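Local coordinates for protein galactan 1,3-beta-galactosidase (Phanerochaete chrysosporium, PDB 7BYS) that probably hydrolyses beta-1,3-galactan from its chain end as a family 43 glycoside hydrolase, and carries a calcium-binding carbohydrate-binding module, at residues C50-D55 / T117-Y122; T72-S77 / M96-D101; F245-G250 / I254-R259. One frame throughout, in Å; residues are numbered along the deposited sequence.

Contact 1. Residues C50-D55 / T117-Y122; sequences CYTSSD and TPCGPY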
ATOM      1  N   CYS A  50      -1.530  14.326  -8.276  1.00 10.42           N
ATOM      2  CA  CYS A  50      -0.135  14.703  -8.113  1.00 10.65           C
ATOM      3  C   CYS A  50       0.010  15.418  -6.784  1.00 11.55           C
ATOM      4  O   CYS A  50      -0.554  16.505  -6.605  1.00 13.50           O
ATOM      5  CB  CYS A  50       0.305  15.637  -9.250  1.00 11.77           C
ATOM      6  SG  CYS A  50       2.136  15.770  -9.404  1.00 14.23           S
ATOM      7  N   TYR A  51       0.775  14.822  -5.871  1.00 10.73           N
ATOM      8  CA  TYR A  51       1.063  15.400  -4.566  1.00 12.04           C
ATOM      9  C   TYR A  51       2.565  15.578  -4.427  1.00 11.58           C
ATOM     10  O   TYR A  51       3.339  14.745  -4.897  1.00 11.17           O
ATOM     11  CB  TYR A  51       0.599  14.476  -3.433  1.00 10.83           C
ATOM     12  CG  TYR A  51      -0.881  14.203  -3.375  1.00 10.80           C
ATOM     13  CD1 TYR A  51      -1.464  13.277  -4.217  1.00  9.83           C
ATOM     14  CD2 TYR A  51      -1.690  14.862  -2.449  1.00  9.40           C
ATOM     15  CE1 TYR A  51      -2.818  13.020  -4.167  1.00  9.06           C
ATOM     16  CE2 TYR A  51      -3.054  14.609  -2.384  1.00  9.20           C
ATOM     17  CZ  TYR A  51      -3.615  13.689  -3.242  1.00 10.01           C
ATOM     18  OH  TYR A  51      -4.963  13.396  -3.218  1.00 10.81           O
ATOM     19  N   THR A  52       2.976  16.646  -3.752  1.00 11.97           N
ATOM     20  CA  THR A  52       4.391  16.917  -3.559  1.00 11.49           C
ATOM     21  C   THR A  52       4.755  16.927  -2.078  1.00 12.10           C
ATOM     22  O   THR A  52       3.927  17.239  -1.214  1.00 11.22           O
ATOM     23  CB  THR A  52       4.798  18.244  -4.200  1.00 11.80           C
ATOM     24  OG1 THR A  52       4.157  19.312  -3.501  1.00 15.26           O
ATOM     25  CG2 THR A  52       4.402  18.292  -5.668  1.00 15.80           C
ATOM     26  N   SER A  53       6.009  16.580  -1.782  1.00 11.94           N
ATOM     27  CA  SER A  53       6.497  16.619  -0.411  1.00 12.36           C
ATOM     28  C   SER A  53       8.015  16.652  -0.432  1.00 13.91           C
ATOM     29  O   SER A  53       8.643  16.174  -1.376  1.00 13.75           O
ATOM     30  CB  SER A  53       6.037  15.363   0.338  0.60 13.50           C
ATOM     31  OG  SER A  53       6.599  15.268   1.632  0.60 11.40           O
ATOM     32  N   SER A  54       8.597  17.210   0.625  1.00 13.82           N
ATOM     33  CA  SER A  54      10.032  17.110   0.842  1.00 16.14           C
ATOM     34  C   SER A  54      10.408  16.061   1.877  1.00 15.92           C
ATOM     35  O   SER A  54      11.598  15.745   2.010  1.00 19.00           O
ATOM     36  CB  SER A  54      10.591  18.464   1.268  1.00 19.09           C
ATOM     37  OG  SER A  54      10.115  18.798   2.559  0.63 19.12           O
ATOM     38  N   ASP A  55       9.428  15.504   2.601  1.00 13.72           N
ATOM     39  CA  ASP A  55       9.704  14.601   3.709  1.00 14.03           C
ATOM     40  C   ASP A  55       8.987  13.258   3.626  1.00 14.47           C
ATOM     41  O   ASP A  55       9.170  12.433   4.526  1.00 14.61           O
ATOM     42  CB  ASP A  55       9.394  15.264   5.064  1.00 15.77           C
ATOM     43  CG  ASP A  55       7.943  15.718   5.197  1.00 21.46           C
ATOM     44  OD1 ASP A  55       7.071  15.242   4.441  1.00 15.33           O
ATOM     45  OD2 ASP A  55       7.671  16.561   6.082  1.00 28.05           O
ATOM     46  N   THR A 117       6.789  19.679 -16.971  1.00 13.58           N
ATOM     47  CA  THR A 117       6.948  19.882 -15.540  1.00 15.28           C
ATOM     48  C   THR A 117       6.448  18.632 -14.837  1.00 12.30           C
ATOM     49  O   THR A 117       5.638  17.887 -15.397  1.00 14.01           O
ATOM     50  CB  THR A 117       6.157  21.107 -15.059  1.00 17.28           C
ATOM     51  OG1 THR A 117       4.764  20.911 -15.323  1.00 19.66           O
ATOM     52  CG2 THR A 117       6.636  22.361 -15.793  1.00 20.11           C
ATOM     53  N   PRO A 118       6.930  18.362 -13.617  1.00 12.15           N
ATOM     54  CA  PRO A 118       6.563  17.094 -12.955  1.00 13.85           C
ATOM     55  C   PRO A 118       5.074  16.881 -12.741  1.00 12.83           C
ATOM     56  O   PRO A 118       4.597  15.756 -12.904  1.00 12.08           O
ATOM     57  CB  PRO A 118       7.308  17.161 -11.619  1.00 15.24           C
ATOM     58  CG  PRO A 118       8.391  18.131 -11.812  1.00 20.97           C
ATOM     59  CD  PRO A 118       7.971  19.097 -12.873  1.00 13.84           C
ATOM     60  N   CYS A 119       4.316  17.905 -12.351  1.00 14.28           N
ATOM     61  CA  CYS A 119       2.885  17.675 -12.189  1.00 13.49           C
ATOM     62  C   CYS A 119       2.089  17.987 -13.443  1.00 14.51           C
ATOM     63  O   CYS A 119       0.878  17.772 -13.458  1.00 15.44           O
ATOM     64  CB  CYS A 119       2.306  18.436 -10.990  1.00 16.64           C
ATOM     65  SG  CYS A 119       2.646  17.726  -9.341  1.00 16.17           S
ATOM     66  N   GLY A 120       2.738  18.453 -14.509  1.00 13.01           N
ATOM     67  CA  GLY A 120       2.048  18.672 -15.749  1.00 15.49           C
ATOM     68  C   GLY A 120       1.133  19.872 -15.658  1.00 15.72           C
ATOM     69  O   GLY A 120       1.522  20.926 -15.150  1.00 17.57           O
ATOM     70  N   PRO A 121      -0.117  19.729 -16.110  1.00 16.79           N
ATOM     71  CA  PRO A 121      -0.796  18.506 -16.568  1.00 15.63           C
ATOM     72  C   PRO A 121      -0.168  17.852 -17.789  1.00 15.83           C
ATOM     73  O   PRO A 121       0.468  18.525 -18.607  1.00 17.41           O
ATOM     74  CB  PRO A 121      -2.206  18.997 -16.919  1.00 17.70           C
ATOM     75  CG  PRO A 121      -2.379  20.239 -16.114  1.00 22.56           C
ATOM     76  CD  PRO A 121      -1.030  20.885 -16.106  1.00 21.84           C
ATOM     77  N   TYR A 122      -0.335  16.540 -17.890  1.00 14.53           N
ATOM     78  CA  TYR A 122       0.276  15.739 -18.937  1.00 13.03           C
ATOM     79  C   TYR A 122      -0.632  15.669 -20.159  1.00 14.06           C
ATOM     80  O   TYR A 122      -1.849  15.844 -20.068  1.00 15.09           O
ATOM     81  CB  TYR A 122       0.567  14.318 -18.419  1.00 12.28           C
ATOM     82  CG  TYR A 122       1.751  14.249 -17.488  1.00  9.95           C
ATOM     83  CD1 TYR A 122       1.721  14.873 -16.242  1.00 10.63           C
ATOM     84  CD2 TYR A 122       2.916  13.562 -17.859  1.00 11.57           C
ATOM     85  CE1 TYR A 122       2.807  14.830 -15.395  1.00 11.34           C
ATOM     86  CE2 TYR A 122       4.006  13.505 -17.010  1.00 10.56           C
ATOM     87  CZ  TYR A 122       3.945  14.141 -15.781  1.00 11.11           C
ATOM     88  OH  TYR A 122       5.009  14.118 -14.920  1.00 11.74           O
TER

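Contact 2. Residues T72-S77 / M96-D101; sequences TMISTS and MWFHSD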
ATOM      1  N   THR A  72     -12.157   8.763 -25.755  1.00 17.50           N
ATOM      2  CA  THR A  72     -10.845   8.142 -25.876  1.00 17.61           C
ATOM      3  C   THR A  72     -10.751   7.007 -24.874  1.00 13.22           C
ATOM      4  O   THR A  72     -11.651   6.790 -24.057  1.00 17.55           O
ATOM      5  CB  THR A  72      -9.726   9.137 -25.564  1.00 17.78           C
ATOM      6  OG1 THR A  72      -9.725   9.409 -24.152  1.00 16.02           O
ATOM      7  CG2 THR A  72      -9.906  10.426 -26.349  1.00 18.49           C
ATOM      8  N   MET A  73      -9.617   6.309 -24.910  1.00 16.29           N
ATOM      9  CA  MET A  73      -9.356   5.264 -23.932  1.00 15.63           C
ATOM     10  C   MET A  73      -9.028   5.814 -22.549  1.00 15.77           C
ATOM     11  O   MET A  73      -8.865   5.017 -21.621  1.00 15.37           O
ATOM     12  CB  MET A  73      -8.213   4.371 -24.414  0.55 20.59           C
ATOM     13  CG  MET A  73      -8.565   3.517 -25.612  0.55 22.59           C
ATOM     14  SD  MET A  73      -8.332   1.768 -25.260  0.55 43.27           S
ATOM     15  CE  MET A  73      -9.474   1.569 -23.904  0.55 24.73           C
ATOM     16  N   ILE A  74      -8.937   7.135 -22.384  1.00 14.22           N
ATOM     17  CA  ILE A  74      -8.848   7.732 -21.054  1.00 14.62           C
ATOM     18  C   ILE A  74     -10.113   8.514 -20.722  1.00 11.09           C
ATOM     19  O   ILE A  74     -10.062   9.537 -20.033  1.00 14.09           O
ATOM     20  CB  ILE A  74      -7.565   8.563 -20.841  1.00 14.98           C
ATOM     21  CG1 ILE A  74      -7.502   9.784 -21.772  1.00 13.33           C
ATOM     22  CG2 ILE A  74      -6.319   7.671 -20.986  1.00 14.94           C
ATOM     23  CD1 ILE A  74      -6.576  10.865 -21.240  1.00 18.56           C
ATOM     24  N   SER A  75     -11.261   8.019 -21.188  1.00 15.14           N
ATOM     25  CA  SER A  75     -12.540   8.566 -20.760  1.00 12.77           C
ATOM     26  C   SER A  75     -12.874   8.108 -19.336  1.00 18.47           C
ATOM     27  O   SER A  75     -12.225   7.225 -18.764  1.00 14.27           O
ATOM     28  CB  SER A  75     -13.653   8.084 -21.690  1.00 16.08           C
ATOM     29  OG  SER A  75     -13.975   6.732 -21.423  1.00 17.34           O
ATOM     30  N   THR A  76     -13.919   8.718 -18.757  1.00 15.15           N
ATOM     31  CA  THR A  76     -14.362   8.323 -17.420  1.00 15.83           C
ATOM     32  C   THR A  76     -15.049   6.968 -17.396  1.00 18.50           C
ATOM     33  O   THR A  76     -15.472   6.531 -16.320  1.00 21.53           O
ATOM     34  CB  THR A  76     -15.304   9.367 -16.814  1.00 20.68           C
ATOM     35  OG1 THR A  76     -16.421   9.576 -17.692  1.00 26.44           O
ATOM     36  CG2 THR A  76     -14.589  10.665 -16.601  1.00 19.97           C
ATOM     37  N   SER A  77     -15.183   6.304 -18.539  1.00 17.31           N
ATOM     38  CA  SER A  77     -15.694   4.940 -18.599  1.00 18.04           C
ATOM     39  C   SER A  77     -14.586   3.910 -18.781  1.00 18.25           C
ATOM     40  O   SER A  77     -14.875   2.716 -18.908  1.00 17.29           O
ATOM     41  CB  SER A  77     -16.719   4.809 -19.728  0.54 21.72           C
ATOM     42  OG  SER A  77     -17.696   5.826 -19.636  0.54 23.47           O
ATOM     43  N   MET A  96       4.927   9.750 -18.360  1.00  8.55           N
ATOM     44  CA  MET A  96       4.046   8.935 -17.538  1.00  8.33           C
ATOM     45  C   MET A  96       3.611   7.705 -18.321  1.00  9.50           C
ATOM     46  O   MET A  96       3.177   7.820 -19.472  1.00  9.53           O
ATOM     47  CB  MET A  96       2.810   9.738 -17.126  1.00  9.05           C
ATOM     48  CG  MET A  96       1.825   8.949 -16.272  1.00  9.73           C
ATOM     49  SD  MET A  96       0.280   9.867 -16.023  1.00 11.23           S
ATOM     50  CE  MET A  96       0.853  11.293 -15.089  1.00 14.43           C
ATOM     51  N   TRP A  97       3.717   6.531 -17.698  1.00  7.65           N
ATOM     52  CA  TRP A  97       3.115   5.308 -18.218  1.00  8.49           C
ATOM     53  C   TRP A  97       2.036   4.834 -17.252  1.00  8.27           C
ATOM     54  O   TRP A  97       2.086   5.110 -16.045  1.00  8.72           O
ATOM     55  CB  TRP A  97       4.155   4.186 -18.384  1.00  9.57           C
ATOM     56  CG  TRP A  97       5.100   4.401 -19.525  1.00  8.35           C
ATOM     57  CD1 TRP A  97       5.920   5.471 -19.711  1.00 10.79           C
ATOM     58  CD2 TRP A  97       5.322   3.518 -20.632  1.00  8.61           C
ATOM     59  NE1 TRP A  97       6.633   5.321 -20.881  1.00 10.52           N
ATOM     60  CE2 TRP A  97       6.293   4.124 -21.456  1.00  8.31           C
ATOM     61  CE3 TRP A  97       4.786   2.282 -21.016  1.00 12.16           C
ATOM     62  CZ2 TRP A  97       6.738   3.534 -22.650  1.00 10.36           C
ATOM     63  CZ3 TRP A  97       5.233   1.692 -22.198  1.00 10.68           C
ATOM     64  CH2 TRP A  97       6.202   2.319 -22.996  1.00 11.68           C
ATOM     65  N   PHE A  98       1.037   4.139 -17.788  1.00  7.61           N
ATOM     66  CA  PHE A  98      -0.020   3.601 -16.945  1.00  8.47           C
ATOM     67  C   PHE A  98      -0.651   2.400 -17.627  1.00  9.17           C
ATOM     68  O   PHE A  98      -0.524   2.208 -18.837  1.00  8.73           O
ATOM     69  CB  PHE A  98      -1.071   4.666 -16.589  1.00  9.52           C
ATOM     70  CG  PHE A  98      -1.666   5.385 -17.782  1.00  9.46           C
ATOM     71  CD1 PHE A  98      -1.087   6.551 -18.266  1.00 10.37           C
ATOM     72  CD2 PHE A  98      -2.815   4.907 -18.389  1.00  9.93           C
ATOM     73  CE1 PHE A  98      -1.649   7.235 -19.341  1.00  9.73           C
ATOM     74  CE2 PHE A  98      -3.382   5.589 -19.471  1.00 11.67           C
ATOM     75  CZ  PHE A  98      -2.794   6.744 -19.947  1.00 11.69           C
ATOM     76  N   HIS A  99      -1.343   1.589 -16.830  1.00  7.74           N
ATOM     77  CA  HIS A  99      -2.161   0.509 -17.361  1.00  8.69           C
ATOM     78  C   HIS A  99      -3.439   1.135 -17.906  1.00  8.87           C
ATOM     79  O   HIS A  99      -4.168   1.813 -17.168  1.00  9.65           O
ATOM     80  CB  HIS A  99      -2.463  -0.484 -16.238  1.00  8.09           C
ATOM     81  CG  HIS A  99      -3.454  -1.555 -16.593  1.00  9.46           C
ATOM     82  ND1 HIS A  99      -4.007  -2.372 -15.632  1.00 10.77           N
ATOM     83  CD2 HIS A  99      -3.971  -1.967 -17.778  1.00  9.85           C
ATOM     84  CE1 HIS A  99      -4.836  -3.228 -16.203  1.00 11.35           C
ATOM     85  NE2 HIS A  99      -4.838  -3.001 -17.505  1.00 10.54           N
ATOM     86  N   SER A 100      -3.677   0.947 -19.202  1.00 10.13           N
ATOM     87  CA  SER A 100      -4.833   1.500 -19.892  1.00 10.94           C
ATOM     88  C   SER A 100      -5.751   0.339 -20.262  1.00 12.08           C
ATOM     89  O   SER A 100      -5.306  -0.635 -20.878  1.00 12.47           O
ATOM     90  CB  SER A 100      -4.347   2.249 -21.132  1.00 10.47           C
ATOM     91  OG  SER A 100      -5.428   2.681 -21.945  1.00 11.77           O
ATOM     92  N   ASP A 101      -7.016   0.411 -19.854  1.00 10.56           N
ATOM     93  CA  ASP A 101      -7.877  -0.737 -20.104  1.00 13.06           C
ATOM     94  C   ASP A 101      -9.332  -0.311 -20.242  1.00 10.75           C
ATOM     95  O   ASP A 101      -9.702   0.845 -19.993  1.00 12.77           O
ATOM     96  CB  ASP A 101      -7.718  -1.814 -19.017  1.00 13.03           C
ATOM     97  CG  ASP A 101      -7.572  -3.215 -19.599  1.00 12.13           C
ATOM     98  OD1 ASP A 101      -8.371  -3.562 -20.504  1.00 15.27           O
ATOM     99  OD2 ASP A 101      -6.655  -3.958 -19.178  1.00 13.28           O
TER
HETATM  100  O   HOH W   1      -6.782   4.155 -20.198  1.00 12.81           O

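Contact 3. Residues F245-G250 / I254-R259; sequences FDLPLG and IYMGDR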
ATOM      1  N   PHE A 245       4.670   0.440  -5.042  1.00  7.33           N
ATOM      2  CA  PHE A 245       5.919   1.108  -5.385  1.00  7.02           C
ATOM      3  C   PHE A 245       6.953   0.781  -4.325  1.00  8.08           C
ATOM      4  O   PHE A 245       6.626   0.703  -3.134  1.00  8.10           O
ATOM      5  CB  PHE A 245       5.758   2.635  -5.500  1.00  7.97           C
ATOM      6  CG  PHE A 245       6.834   3.278  -6.335  1.00  7.55           C
ATOM      7  CD1 PHE A 245       6.721   3.339  -7.724  1.00  8.04           C
ATOM      8  CD2 PHE A 245       7.986   3.777  -5.735  1.00  6.92           C
ATOM      9  CE1 PHE A 245       7.730   3.903  -8.498  1.00  7.56           C
ATOM     10  CE2 PHE A 245       8.997   4.339  -6.505  1.00  9.82           C
ATOM     11  CZ  PHE A 245       8.866   4.403  -7.879  1.00  8.69           C
ATOM     12  N   ASP A 246       8.200   0.617  -4.752  1.00  7.30           N
ATOM     13  CA  ASP A 246       9.283   0.228  -3.852  1.00  7.31           C
ATOM     14  C   ASP A 246      10.362   1.294  -3.974  1.00  9.59           C
ATOM     15  O   ASP A 246      11.075   1.353  -4.981  1.00  9.91           O
ATOM     16  CB  ASP A 246       9.751  -1.167  -4.226  1.00  8.65           C
ATOM     17  CG  ASP A 246       8.593  -2.111  -4.351  1.00  8.00           C
ATOM     18  OD1 ASP A 246       7.893  -2.293  -3.316  1.00  7.66           O
ATOM     19  OD2 ASP A 246       8.333  -2.595  -5.471  1.00  8.63           O
ATOM     20  N   LEU A 247      10.438   2.173  -2.966  1.00  8.07           N
ATOM     21  CA  LEU A 247      11.275   3.368  -3.043  1.00  8.83           C
ATOM     22  C   LEU A 247      12.607   3.112  -2.359  1.00  8.49           C
ATOM     23  O   LEU A 247      12.622   2.626  -1.225  1.00 10.49           O
ATOM     24  CB  LEU A 247      10.566   4.524  -2.343  1.00  8.77           C
ATOM     25  CG  LEU A 247      11.264   5.869  -2.530  1.00  7.62           C
ATOM     26  CD1 LEU A 247      11.039   6.407  -3.927  1.00 10.56           C
ATOM     27  CD2 LEU A 247      10.762   6.875  -1.490  1.00 11.88           C
ATOM     28  N   PRO A 248      13.748   3.424  -2.972  1.00  9.16           N
ATOM     29  CA  PRO A 248      15.017   3.270  -2.247  1.00  9.95           C
ATOM     30  C   PRO A 248      15.086   4.210  -1.051  1.00 10.25           C
ATOM     31  O   PRO A 248      14.543   5.313  -1.068  1.00 12.42           O
ATOM     32  CB  PRO A 248      16.084   3.618  -3.296  1.00 12.72           C
ATOM     33  CG  PRO A 248      15.374   4.263  -4.407  1.00 12.56           C
ATOM     34  CD  PRO A 248      13.927   3.875  -4.361  1.00 10.43           C
ATOM     35  N   LEU A 249      15.736   3.741   0.016  1.00 10.58           N
ATOM     36  CA  LEU A 249      15.869   4.532   1.247  1.00  9.85           C
ATOM     37  C   LEU A 249      17.190   4.115   1.900  1.00 12.60           C
ATOM     38  O   LEU A 249      17.232   3.152   2.664  1.00 12.61           O
ATOM     39  CB  LEU A 249      14.695   4.308   2.195  1.00 10.29           C
ATOM     40  CG  LEU A 249      14.768   5.078   3.522  1.00 12.22           C
ATOM     41  CD1 LEU A 249      14.437   6.531   3.305  1.00 11.78           C
ATOM     42  CD2 LEU A 249      13.852   4.473   4.574  1.00 13.29           C
ATOM     43  N   GLY A 250      18.270   4.828   1.559  1.00 13.38           N
ATOM     44  CA  GLY A 250      19.569   4.473   2.115  1.00 14.57           C
ATOM     45  C   GLY A 250      19.947   3.069   1.702  1.00 14.60           C
ATOM     46  O   GLY A 250      19.814   2.686   0.535  1.00 17.65           O
ATOM     47  N   ILE A 254      11.496   1.460   1.032  1.00  8.92           N
ATOM     48  CA  ILE A 254      10.152   1.543   1.587  1.00  9.45           C
ATOM     49  C   ILE A 254       9.232   0.726   0.696  1.00  8.31           C
ATOM     50  O   ILE A 254       9.158   0.964  -0.520  1.00  8.88           O
ATOM     51  CB  ILE A 254       9.653   2.986   1.664  1.00  8.65           C
ATOM     52  CG1 ILE A 254      10.605   3.822   2.517  1.00  9.80           C
ATOM     53  CG2 ILE A 254       8.227   3.007   2.223  1.00  8.88           C
ATOM     54  CD1 ILE A 254      10.272   5.280   2.521  1.00 11.62           C
ATOM     55  N   TYR A 255       8.531  -0.229   1.300  1.00  6.62           N
ATOM     56  CA  TYR A 255       7.436  -0.916   0.641  1.00  8.46           C
ATOM     57  C   TYR A 255       6.208  -0.016   0.689  1.00  7.99           C
ATOM     58  O   TYR A 255       5.746   0.352   1.779  1.00  8.56           O
ATOM     59  CB  TYR A 255       7.144  -2.219   1.379  1.00  8.44           C
ATOM     60  CG  TYR A 255       5.852  -2.857   0.947  1.00  6.63           C
ATOM     61  CD1 TYR A 255       5.809  -3.648  -0.189  1.00  7.56           C
ATOM     62  CD2 TYR A 255       4.669  -2.665   1.664  1.00  8.26           C
ATOM     63  CE1 TYR A 255       4.637  -4.242  -0.616  1.00  7.12           C
ATOM     64  CE2 TYR A 255       3.475  -3.242   1.241  1.00  8.66           C
ATOM     65  CZ  TYR A 255       3.468  -4.032   0.102  1.00  6.97           C
ATOM     66  OH  TYR A 255       2.298  -4.616  -0.329  1.00  8.76           O
ATOM     67  N   MET A 256       5.688   0.371  -0.472  1.00  7.99           N
ATOM     68  CA  MET A 256       4.454   1.149  -0.552  1.00  7.26           C
ATOM     69  C   MET A 256       3.417   0.271  -1.217  1.00  8.38           C
ATOM     70  O   MET A 256       3.563  -0.087  -2.387  1.00  8.05           O
ATOM     71  CB  MET A 256       4.631   2.443  -1.339  1.00  7.95           C
ATOM     72  CG  MET A 256       5.674   3.349  -0.748  1.00  7.81           C
ATOM     73  SD  MET A 256       5.987   4.732  -1.867  1.00 10.13           S
ATOM     74  CE  MET A 256       6.959   5.805  -0.804  1.00 11.27           C
ATOM     75  N   GLY A 257       2.389  -0.102  -0.455  1.00  7.00           N
ATOM     76  CA  GLY A 257       1.323  -0.939  -0.953  1.00  8.76           C
ATOM     77  C   GLY A 257      -0.038  -0.280  -0.792  1.00  7.06           C
ATOM     78  O   GLY A 257      -0.195   0.746  -0.112  1.00  8.26           O
ATOM     79  N   ASP A 258      -1.029  -0.896  -1.426  1.00  7.96           N
ATOM     80  CA  ASP A 258      -2.433  -0.502  -1.318  1.00  7.61           C
ATOM     81  C   ASP A 258      -3.195  -1.578  -0.563  1.00  8.58           C
ATOM     82  O   ASP A 258      -2.970  -2.771  -0.778  1.00  8.54           O
ATOM     83  CB  ASP A 258      -3.077  -0.405  -2.710  1.00  9.05           C
ATOM     84  CG  ASP A 258      -2.511   0.724  -3.548  1.00  8.66           C
ATOM     85  OD1 ASP A 258      -2.755   1.894  -3.200  1.00  9.16           O
ATOM     86  OD2 ASP A 258      -1.830   0.429  -4.548  1.00  9.10           O
ATOM     87  N   ARG A 259      -4.118  -1.160   0.308  1.00  7.17           N
ATOM     88  CA  ARG A 259      -5.118  -2.072   0.871  1.00  8.40           C
ATOM     89  C   ARG A 259      -6.410  -1.764   0.126  1.00  9.70           C
ATOM     90  O   ARG A 259      -7.104  -0.794   0.443  1.00  9.28           O
ATOM     91  CB  ARG A 259      -5.282  -1.893   2.379  1.00  9.31           C
ATOM     92  CG  ARG A 259      -6.414  -2.762   2.949  1.00  9.85           C
ATOM     93  CD  ARG A 259      -6.422  -2.742   4.470  1.00 11.59           C
ATOM     94  NE  ARG A 259      -5.178  -3.306   4.974  1.00 11.00           N
ATOM     95  CZ  ARG A 259      -4.601  -2.996   6.127  1.00  8.73           C
ATOM     96  NH1 ARG A 259      -5.148  -2.095   6.952  1.00 10.25           N
ATOM     97  NH2 ARG A 259      -3.453  -3.570   6.448  1.00 10.29           N
TER

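Contact 1. Residues C50-D55 / T117-Y122
Cys50 and Cys119 are joined covalently: SG of Cys50 lies 2.0 Å from SG of Cys119, and the CB-SG-SG-CB torsion of -79° is close to the relaxed right angle of a disulfide. The two sulfurs leave their chains differently. That of Cys50 stands trans to the backbone N (chi1 -163°), reaching out from strand 48-53, whereas that of Cys119 lies beside its own N (chi1 -77°).

Apolar packing adds little across the pair. The methyl CG2 of Thr52 sits alongside the bridge, 4.1 Å from SG of Cys119, and Tyr32 of the neighbouring strand 30-36 touches Thr52, Pro118 and Cys119.

Hydrogen bonds act within 117-122. Around Cys119 the chain folds back through Gly120 N to Thr117 O (3.1 Å), and the hydroxyl of Tyr122 gives a short bond of 2.6 Å to Pro118 O, arriving above the carbonyl plane.

Such a cross-link is an inter-blade disulfide of the family 43 beta-propeller, tying a strand of one four-stranded sheet to the loop between strands 109-115 and 123-128 of the next.

Contact 2. Residues T72-S77 / M96-D101
Met73 and Ile74 are the residues of 72-77 that reach strand 93-101. They occupy the two middle positions of a type I beta turn from Thr72 to Ser75, closed by Ser75 N bonding to Thr72 O; inside it OG1 of Thr72 accepts from Ile74 N at 3.0 Å, an ST turn.

Met73 approaches with both its carbonyl and its side chain. One water bridges the segments: it donates to the backbone O of Met73 (2.7 Å) and accepts from the hydroxyl OG of Ser100 (2.7 Å), lying in the plane of the Phe98 ring at its edge. OG of Ser100 is also hydrogen-bonded to Ser127. CB of Met73 passes OG of Ser100 at 4.1 Å. Farther out, in one of two modelled conformers, CE of Met73 comes near O of Asp101, a less certain part of the contact.

Ile74 places CG2 beside its backbone N, anti to the carbonyl carbon, and this methyl meets CZ of Phe98 obliquely at 3.8 Å; the two side chains cross at about a right angle. Tyr124 and Val80 also touch both.

Here the loop before strand 79-88 packs on one face of the propeller blade 79-128; the side chain of Phe98 is about 6 Å from those of Glu81 and Arg82, which bind galactose in another structure of this protein.

Contact 3. Residues F245-G250 / I254-R259
A beta hairpin of strands 242-249 and 252-259 holds this contact, in which Phe245 pairs with Met256 and Leu247 with Ile254 as antiparallel hydrogen-bonded pairs, and Asp246 with Tyr255 as the non-hydrogen-bonded pair between them. Four backbone bonds join the two segments: Met256 N to Phe245 O is 2.8 Å, and Phe245 N returns to Met256 O at 2.9 Å. Leu247 and Ile254 exchange the same pair of bonds. CA of Asp246 adds a C-H...O contact to Ile254 O at 3.4 Å.

On the face of Phe245 and Leu247, CG of Met256 lies beside its backbone N (chi1 -59°) and the chain runs on extended, which carries CE to 4.0 Å from CD2 of Leu247. Ile24 touches Phe245, Leu247 and Met256 here. Beyond the paired residues, the side chain of Leu249 lies obliquely over that of Ile254, CD2 of Leu249 being 3.9 Å from CG1 of Ile254.

On the other face, Asp246 and Tyr255 run side by side, carboxylate and ring 29° apart. Their polar ends are held elsewhere: Asp246 OD2 by Asn243, Tyr255 OH by Ser241. The chemistry thus divides: backbone bonds fix the register, one face packs apolar side chains, and the other carries polar groups near the galactose-binding residue Gln242.

How the contacts relate
From the N terminus, strand 48-53 opens contact 1, whose disulfide closes a long loop at 117-122. Within that loop lies contact 2, closing a shorter one between 72-77 and strand 93-101, so the two are nested; they also touch where CD1 of Tyr122 packs on CE of Met96 at 3.9 Å. Contact 3 follows in series, a tight hairpin with only three residues between its segments. It meets neither of the others, its nearest atoms being about 8 Å from contact 1 and about 10 Å from contact 2. Contact 1 thus joins two sheets, contact 2 packs the loop before strand 79-88 on the second of these, and contact 3 pairs the first two strands of the later sheet 242-284.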